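Local coordinates for protein sortase B (Streptococcus pyogenes, PDB 3PSQ) that is a class B sortase involved in pilus assembly, probably working as a cysteine transpeptidase that joins proteins through an acyl-thioester intermediate, at residues P50-N62 against S72-T84. Numbering follows the deposited sequence.
Sequences PIVQGENNLEYIN and SGSVFLDYRNKVT. With ZN (zinc ion), chain P.
Asp78 OD2 is held by two donors, Asn57 ND2 at 3.0 Å and Arg80 NH2 at 2.8 Å. The asparagine amide comes from above the carboxylate plane. The arginine lies side-on to the carboxylate, with NE on OD1 and NH2 on the syn lone pair of OD2, a salt bridge that fixes the rotation of the acid. Asp78 OD1 also takes Arg80 N, closing an Asx turn. The same Asn57 amide works at both ends. Asn57 OD1 accepts Tyr79 N on a lone pair at 3.0 Å, nearly straight at 171°. The amide stands at the edge of the Tyr79 ring, the two planes 70° apart.

Gln53 reaches across to the type I turn Asp78-Asn81. With CG anti to the backbone N (chi1 177°) and the chain extended beyond it, NE2 arrives between two carbonyls. Gln53 NE2 donates to Asp78 O and to Asn81 O, each at 2.9 Å. Asp78 O takes Asn81 N from the opposite face. Val83 CG1 packs against Gln53 OE1.

The strands run parallel, with Val52 beside Phe76. Leu77 N donates to Val52 O at 2.8 Å. Val52 CG2 meets Phe76 CB and also lies over the centre of the Tyr60 ring, 3.5 Å above its plane. Farther along, Ser74 N bonds to Tyr60 O.

The loop after strand 48-53 carries Glu55 and Glu59, which bind a zinc ion together with Asp35 and a water. Tyr60 OH bonds to Asp35, a second-shell link to the metal. Asn57 O accepts from His95, the predicted catalytic histidine. In the sortase sheet, strand 48-53 pairs antiparallel with 36-41, and strand 76-77 pairs antiparallel with 89-93; helix 151-155 packs against Asp78 and Arg80.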
ATOM      1  N   PRO A  50      -4.520 -11.265   1.466  1.00 40.68           N
ATOM      2  CA  PRO A  50      -5.270 -10.988   0.256  1.00 40.22           C
ATOM      3  C   PRO A  50      -5.685  -9.507   0.234  1.00 40.50           C
ATOM      4  O   PRO A  50      -5.855  -8.897   1.300  1.00 41.16           O
ATOM      5  CB  PRO A  50      -6.494 -11.901   0.386  1.00 39.13           C
ATOM      6  CG  PRO A  50      -6.704 -12.020   1.957  1.00 40.05           C
ATOM      7  CD  PRO A  50      -5.310 -12.003   2.494  1.00 40.27           C
ATOM      8  N   ILE A  51      -5.796  -8.930  -0.967  1.00 40.97           N
ATOM      9  CA  ILE A  51      -6.097  -7.484  -1.156  1.00 41.25           C
ATOM     10  C   ILE A  51      -7.347  -7.388  -1.992  1.00 40.86           C
ATOM     11  O   ILE A  51      -7.504  -8.114  -2.961  1.00 41.09           O
ATOM     12  CB  ILE A  51      -4.964  -6.723  -1.900  1.00 40.87           C
ATOM     13  CG1 ILE A  51      -3.605  -6.856  -1.157  1.00 42.32           C
ATOM     14  CG2 ILE A  51      -5.314  -5.255  -2.110  1.00 40.31           C
ATOM     15  CD1 ILE A  51      -3.538  -6.279   0.288  1.00 36.23           C
ATOM     16  N   VAL A  52      -8.248  -6.492  -1.604  1.00 41.06           N
ATOM     17  CA  VAL A  52      -9.424  -6.239  -2.406  1.00 40.60           C
ATOM     18  C   VAL A  52      -9.334  -4.877  -3.049  1.00 40.77           C
ATOM     19  O   VAL A  52      -8.568  -4.011  -2.605  1.00 39.62           O
ATOM     20  CB  VAL A  52     -10.734  -6.286  -1.584  1.00 40.65           C
ATOM     21  CG1 VAL A  52     -11.036  -7.708  -1.148  1.00 39.16           C
ATOM     22  CG2 VAL A  52     -10.658  -5.312  -0.393  1.00 40.26           C
ATOM     23  N   GLN A  53     -10.153  -4.685  -4.081  1.00 40.50           N
ATOM     24  CA  GLN A  53     -10.437  -3.347  -4.545  1.00 40.98           C
ATOM     25  C   GLN A  53     -11.935  -3.128  -4.514  1.00 41.21           C
ATOM     26  O   GLN A  53     -12.698  -3.920  -5.098  1.00 40.73           O
ATOM     27  CB  GLN A  53      -9.937  -3.113  -5.965  1.00 40.94           C
ATOM     28  CG  GLN A  53     -10.304  -1.707  -6.491  1.00 40.93           C
ATOM     29  CD  GLN A  53      -9.841  -1.504  -7.918  1.00 41.26           C
ATOM     30  OE1 GLN A  53     -10.361  -2.132  -8.836  1.00 38.19           O
ATOM     31  NE2 GLN A  53      -8.856  -0.630  -8.109  1.00 41.37           N
ATOM     32  N   GLY A  54     -12.363  -2.049  -3.852  1.00 41.81           N
ATOM     33  CA  GLY A  54     -13.793  -1.731  -3.835  1.00 42.61           C
ATOM     34  C   GLY A  54     -14.209  -0.810  -4.966  1.00 42.94           C
ATOM     35  O   GLY A  54     -13.345  -0.331  -5.727  1.00 43.90           O
ATOM     36  N   GLU A  55     -15.515  -0.531  -5.055  1.00 43.13           N
ATOM     37  CA  GLU A  55     -16.061   0.394  -6.074  1.00 42.97           C
ATOM     38  C   GLU A  55     -15.834   1.828  -5.655  1.00 43.26           C
ATOM     39  O   GLU A  55     -15.972   2.750  -6.476  1.00 43.94           O
ATOM     40  CB  GLU A  55     -17.535   0.137  -6.335  1.00 42.66           C
ATOM     41  CG  GLU A  55     -17.835  -1.292  -6.908  1.00 44.81           C
ATOM     42  CD  GLU A  55     -17.846  -2.382  -5.825  1.00 45.56           C
ATOM     43  OE1 GLU A  55     -18.848  -2.464  -5.096  1.00 44.89           O
ATOM     44  OE2 GLU A  55     -16.871  -3.179  -5.721  1.00 44.95           O
ATOM     45  N   ASN A  56     -15.466   2.004  -4.383  1.00 42.68           N
ATOM     46  CA  ASN A  56     -15.086   3.282  -3.803  1.00 42.24           C
ATOM     47  C   ASN A  56     -14.134   2.982  -2.647  1.00 42.42           C
ATOM     48  O   ASN A  56     -13.900   1.816  -2.348  1.00 42.76           O
ATOM     49  CB  ASN A  56     -16.329   4.048  -3.298  1.00 42.27           C
ATOM     50  CG  ASN A  56     -17.124   3.265  -2.239  1.00 42.72           C
ATOM     51  OD1 ASN A  56     -16.638   3.038  -1.151  1.00 43.66           O
ATOM     52  ND2 ASN A  56     -18.343   2.834  -2.580  1.00 44.87           N
ATOM     53  N   ASN A  57     -13.622   4.012  -1.974  1.00 41.81           N
ATOM     54  CA  ASN A  57     -12.645   3.821  -0.916  1.00 41.94           C
ATOM     55  C   ASN A  57     -13.222   3.764   0.495  1.00 42.89           C
ATOM     56  O   ASN A  57     -12.482   3.813   1.475  1.00 42.94           O
ATOM     57  CB  ASN A  57     -11.561   4.883  -0.981  1.00 41.35           C
ATOM     58  CG  ASN A  57     -10.661   4.728  -2.208  1.00 42.88           C
ATOM     59  OD1 ASN A  57     -10.553   3.643  -2.798  1.00 43.01           O
ATOM     60  ND2 ASN A  57      -9.994   5.819  -2.583  1.00 42.63           N
ATOM     61  N   LEU A  58     -14.540   3.663   0.605  1.00 43.40           N
ATOM     62  CA  LEU A  58     -15.174   3.552   1.930  1.00 43.56           C
ATOM     63  C   LEU A  58     -15.739   2.139   2.145  1.00 43.22           C
ATOM     64  O   LEU A  58     -15.864   1.703   3.271  1.00 42.82           O
ATOM     65  CB  LEU A  58     -16.281   4.622   2.099  1.00 43.77           C
ATOM     66  CG  LEU A  58     -15.881   6.124   1.976  1.00 43.31           C
ATOM     67  CD1 LEU A  58     -17.055   7.068   1.979  1.00 43.79           C
ATOM     68  CD2 LEU A  58     -14.983   6.555   3.052  1.00 43.49           C
ATOM     69  N   GLU A  59     -16.018   1.431   1.050  1.00 42.72           N
ATOM     70  CA  GLU A  59     -16.633   0.114   1.043  1.00 43.40           C
ATOM     71  C   GLU A  59     -16.088  -0.941   2.045  1.00 43.58           C
ATOM     72  O   GLU A  59     -16.865  -1.741   2.616  1.00 44.31           O
ATOM     73  CB  GLU A  59     -16.649  -0.463  -0.387  1.00 42.90           C
ATOM     74  CG  GLU A  59     -17.123  -1.960  -0.491  1.00 42.63           C
ATOM     75  CD  GLU A  59     -17.057  -2.470  -1.915  1.00 43.78           C
ATOM     76  OE1 GLU A  59     -16.482  -1.756  -2.760  1.00 44.91           O
ATOM     77  OE2 GLU A  59     -17.548  -3.579  -2.207  1.00 41.68           O
ATOM     78  N   TYR A  60     -14.782  -0.937   2.240  1.00 42.35           N
ATOM     79  CA  TYR A  60     -14.131  -1.924   3.084  1.00 41.96           C
ATOM     80  C   TYR A  60     -13.792  -1.450   4.502  1.00 42.02           C
ATOM     81  O   TYR A  60     -13.027  -2.099   5.189  1.00 42.03           O
ATOM     82  CB  TYR A  60     -12.898  -2.583   2.367  1.00 40.53           C
ATOM     83  CG  TYR A  60     -13.390  -3.598   1.361  1.00 39.39           C
ATOM     84  CD1 TYR A  60     -13.708  -4.873   1.752  1.00 40.01           C
ATOM     85  CD2 TYR A  60     -13.663  -3.236   0.038  1.00 40.65           C
ATOM     86  CE1 TYR A  60     -14.255  -5.773   0.861  1.00 41.19           C
ATOM     87  CE2 TYR A  60     -14.190  -4.144  -0.869  1.00 39.34           C
ATOM     88  CZ  TYR A  60     -14.483  -5.411  -0.448  1.00 41.32           C
ATOM     89  OH  TYR A  60     -15.018  -6.351  -1.309  1.00 40.23           O
ATOM     90  N   ILE A  61     -14.353  -0.331   4.944  1.00 42.36           N
ATOM     91  CA  ILE A  61     -14.294   0.019   6.378  1.00 42.07           C
ATOM     92  C   ILE A  61     -14.869  -1.084   7.289  1.00 42.70           C
ATOM     93  O   ILE A  61     -14.256  -1.432   8.270  1.00 43.97           O
ATOM     94  CB  ILE A  61     -15.041   1.350   6.691  1.00 42.35           C
ATOM     95  CG1 ILE A  61     -14.359   2.547   6.017  1.00 40.31           C
ATOM     96  CG2 ILE A  61     -15.202   1.556   8.206  1.00 39.52           C
ATOM     97  CD1 ILE A  61     -15.248   3.771   5.930  1.00 39.06           C
ATOM     98  N   ASN A  62     -16.006  -1.672   6.934  1.00 42.83           N
ATOM     99  CA  ASN A  62     -16.689  -2.661   7.778  1.00 42.58           C
ATOM    100  C   ASN A  62     -17.080  -3.893   6.933  1.00 41.83           C
ATOM    101  O   ASN A  62     -18.159  -4.509   7.095  1.00 40.60           O
ATOM    102  CB  ASN A  62     -17.969  -2.041   8.396  1.00 43.64           C
ATOM    103  CG  ASN A  62     -17.688  -1.191   9.635  1.00 45.39           C
ATOM    104  OD1 ASN A  62     -17.981   0.012   9.658  1.00 51.44           O
ATOM    105  ND2 ASN A  62     -17.124  -1.810  10.676  1.00 47.35           N
ATOM    106  N   SER A  72     -13.651  -5.112  11.684  1.00 43.53           N
ATOM    107  CA  SER A  72     -12.383  -4.462  11.390  1.00 43.19           C
ATOM    108  C   SER A  72     -12.186  -4.064   9.946  1.00 42.06           C
ATOM    109  O   SER A  72     -11.375  -3.210   9.698  1.00 42.34           O
ATOM    110  CB  SER A  72     -11.174  -5.238  11.930  1.00 43.83           C
ATOM    111  OG  SER A  72     -11.370  -6.630  11.865  1.00 44.08           O
ATOM    112  N   GLY A  73     -12.920  -4.669   9.015  1.00 41.03           N
ATOM    113  CA  GLY A  73     -12.787  -4.323   7.607  1.00 41.13           C
ATOM    114  C   GLY A  73     -11.488  -4.835   6.972  1.00 41.47           C
ATOM    115  O   GLY A  73     -10.843  -5.710   7.545  1.00 41.02           O
ATOM    116  N   SER A  74     -11.090  -4.295   5.810  1.00 40.25           N
ATOM    117  CA  SER A  74      -9.984  -4.913   5.022  1.00 40.51           C
ATOM    118  C   SER A  74      -9.043  -3.871   4.439  1.00 40.74           C
ATOM    119  O   SER A  74      -9.416  -2.702   4.286  1.00 41.72           O
ATOM    120  CB  SER A  74     -10.529  -5.734   3.851  1.00 39.73           C
ATOM    121  OG  SER A  74     -11.519  -6.668   4.218  1.00 40.03           O
ATOM    122  N   VAL A  75      -7.832  -4.297   4.105  1.00 40.61           N
ATOM    123  CA  VAL A  75      -6.906  -3.510   3.324  1.00 40.34           C
ATOM    124  C   VAL A  75      -7.266  -3.569   1.837  1.00 40.09           C
ATOM    125  O   VAL A  75      -7.609  -4.625   1.325  1.00 40.06           O
ATOM    126  CB  VAL A  75      -5.451  -4.003   3.520  1.00 41.60           C
ATOM    127  CG1 VAL A  75      -4.536  -3.190   2.601  1.00 40.81           C
ATOM    128  CG2 VAL A  75      -5.052  -3.843   5.026  1.00 39.62           C
ATOM    129  N   PHE A  76      -7.200  -2.428   1.152  1.00 39.94           N
ATOM    130  CA  PHE A  76      -7.775  -2.305  -0.206  1.00 39.62           C
ATOM    131  C   PHE A  76      -6.901  -1.458  -1.147  1.00 39.92           C
ATOM    132  O   PHE A  76      -6.321  -0.463  -0.736  1.00 39.95           O
ATOM    133  CB  PHE A  76      -9.185  -1.700  -0.116  1.00 39.38           C
ATOM    134  CG  PHE A  76      -9.209  -0.298   0.460  1.00 40.58           C
ATOM    135  CD1 PHE A  76      -9.128   0.811  -0.372  1.00 38.23           C
ATOM    136  CD2 PHE A  76      -9.272  -0.095   1.847  1.00 38.39           C
ATOM    137  CE1 PHE A  76      -9.192   2.115   0.178  1.00 38.51           C
ATOM    138  CE2 PHE A  76      -9.316   1.195   2.382  1.00 38.94           C
ATOM    139  CZ  PHE A  76      -9.207   2.292   1.562  1.00 38.55           C
ATOM    140  N   LEU A  77      -6.837  -1.857  -2.411  1.00 40.33           N
ATOM    141  CA  LEU A  77      -6.262  -1.040  -3.453  1.00 40.27           C
ATOM    142  C   LEU A  77      -7.214   0.099  -3.772  1.00 40.52           C
ATOM    143  O   LEU A  77      -8.414  -0.123  -3.957  1.00 40.16           O
ATOM    144  CB  LEU A  77      -6.043  -1.877  -4.726  1.00 40.53           C
ATOM    145  CG  LEU A  77      -5.463  -1.125  -5.946  1.00 40.83           C
ATOM    146  CD1 LEU A  77      -4.052  -0.609  -5.647  1.00 38.70           C
ATOM    147  CD2 LEU A  77      -5.415  -1.968  -7.196  1.00 36.27           C
ATOM    148  N   ASP A  78      -6.683   1.309  -3.888  1.00 41.04           N
ATOM    149  CA  ASP A  78      -7.496   2.448  -4.278  1.00 41.47           C
ATOM    150  C   ASP A  78      -8.426   2.117  -5.477  1.00 42.25           C
ATOM    151  O   ASP A  78      -7.945   1.557  -6.482  1.00 43.16           O
ATOM    152  CB  ASP A  78      -6.590   3.650  -4.589  1.00 41.76           C
ATOM    153  CG  ASP A  78      -7.378   4.921  -4.843  1.00 41.64           C
ATOM    154  OD1 ASP A  78      -8.044   5.038  -5.881  1.00 43.83           O
ATOM    155  OD2 ASP A  78      -7.353   5.813  -3.994  1.00 44.36           O
ATOM    156  N   TYR A  79      -9.718   2.485  -5.382  1.00 41.08           N
ATOM    157  CA  TYR A  79     -10.670   2.217  -6.429  1.00 42.08           C
ATOM    158  C   TYR A  79     -10.303   2.793  -7.802  1.00 42.43           C
ATOM    159  O   TYR A  79     -10.843   2.334  -8.817  1.00 43.06           O
ATOM    160  CB  TYR A  79     -12.100   2.637  -6.062  1.00 41.89           C
ATOM    161  CG  TYR A  79     -12.446   4.095  -6.359  1.00 44.42           C
ATOM    162  CD1 TYR A  79     -13.129   4.470  -7.542  1.00 43.80           C
ATOM    163  CD2 TYR A  79     -12.063   5.103  -5.472  1.00 45.93           C
ATOM    164  CE1 TYR A  79     -13.438   5.803  -7.791  1.00 44.15           C
ATOM    165  CE2 TYR A  79     -12.368   6.423  -5.705  1.00 46.77           C
ATOM    166  CZ  TYR A  79     -13.052   6.774  -6.860  1.00 46.99           C
ATOM    167  OH  TYR A  79     -13.307   8.111  -7.044  1.00 45.78           O
ATOM    168  N   ARG A  80      -9.412   3.774  -7.839  1.00 42.10           N
ATOM    169  CA  ARG A  80      -9.076   4.440  -9.100  1.00 43.60           C
ATOM    170  C   ARG A  80      -7.889   3.777  -9.797  1.00 44.29           C
ATOM    171  O   ARG A  80      -7.522   4.197 -10.856  1.00 45.46           O
ATOM    172  CB  ARG A  80      -8.737   5.915  -8.879  1.00 43.04           C
ATOM    173  CG  ARG A  80      -9.924   6.779  -8.487  1.00 45.10           C
ATOM    174  CD  ARG A  80      -9.468   8.051  -7.782  1.00 43.74           C
ATOM    175  NE  ARG A  80      -8.855   7.807  -6.484  1.00 43.75           N
ATOM    176  CZ  ARG A  80      -8.678   8.748  -5.550  1.00 46.81           C
ATOM    177  NH1 ARG A  80      -9.079  10.003  -5.771  1.00 43.69           N
ATOM    178  NH2 ARG A  80      -8.089   8.449  -4.383  1.00 42.78           N
ATOM    179  N   ASN A  81      -7.295   2.745  -9.204  1.00 44.93           N
ATOM    180  CA  ASN A  81      -6.105   2.129  -9.756  1.00 44.06           C
ATOM    181  C   ASN A  81      -6.446   0.971 -10.653  1.00 44.19           C
ATOM    182  O   ASN A  81      -7.485   0.341 -10.490  1.00 43.79           O
ATOM    183  CB  ASN A  81      -5.197   1.627  -8.625  1.00 44.28           C
ATOM    184  CG  ASN A  81      -4.261   2.679  -8.111  1.00 44.07           C
ATOM    185  OD1 ASN A  81      -4.185   2.921  -6.892  1.00 44.53           O
ATOM    186  ND2 ASN A  81      -3.509   3.303  -9.018  1.00 40.28           N
ATOM    187  N   LYS A  82      -5.553   0.671 -11.597  1.00 45.51           N
ATOM    188  CA  LYS A  82      -5.633  -0.590 -12.376  1.00 46.75           C
ATOM    189  C   LYS A  82      -5.193  -1.759 -11.506  1.00 46.12           C
ATOM    190  O   LYS A  82      -4.172  -1.642 -10.824  1.00 45.65           O
ATOM    191  CB  LYS A  82      -4.694  -0.537 -13.587  1.00 47.42           C
ATOM    192  CG  LYS A  82      -5.201   0.306 -14.740  1.00 50.70           C
ATOM    193  CD  LYS A  82      -4.091   0.506 -15.758  1.00 56.66           C
ATOM    194  CE  LYS A  82      -4.555   1.405 -16.899  1.00 59.58           C
ATOM    195  NZ  LYS A  82      -5.688   0.707 -17.573  1.00 61.69           N
ATOM    196  N   VAL A  83      -5.947  -2.860 -11.539  1.00 45.31           N
ATOM    197  CA  VAL A  83      -5.636  -4.044 -10.726  1.00 45.10           C
ATOM    198  C   VAL A  83      -4.316  -4.707 -11.122  1.00 46.05           C
ATOM    199  O   VAL A  83      -3.733  -5.498 -10.363  1.00 45.94           O
ATOM    200  CB  VAL A  83      -6.773  -5.090 -10.756  1.00 44.83           C
ATOM    201  CG1 VAL A  83      -8.024  -4.536 -10.058  1.00 44.99           C
ATOM    202  CG2 VAL A  83      -7.094  -5.549 -12.187  1.00 42.85           C
ATOM    203  N   THR A  84      -3.840  -4.390 -12.321  1.00 47.09           N
ATOM    204  CA  THR A  84      -2.621  -4.998 -12.868  1.00 47.59           C
ATOM    205  C   THR A  84      -1.376  -4.284 -12.342  1.00 48.56           C
ATOM    206  O   THR A  84      -0.245  -4.671 -12.675  1.00 50.34           O
ATOM    207  CB  THR A  84      -2.587  -4.838 -14.378  1.00 47.84           C
ATOM    208  OG1 THR A  84      -2.777  -3.455 -14.700  1.00 49.77           O
ATOM    209  CG2 THR A  84      -3.688  -5.661 -15.054  1.00 46.20           C
TER
HETATM  210 ZN    ZN P 326     -17.292  -4.294  -4.006  1.00 40.17          ZN
HETATM  211  O   HOH W   1     -11.049   0.494  -3.287  1.00 40.50           O
HETATM  212  O   HOH W   2     -12.784   0.128  -8.747  1.00 56.76           O
HETATM  213  O   HOH W   3     -18.632  -5.823  -4.214  1.00 38.09           O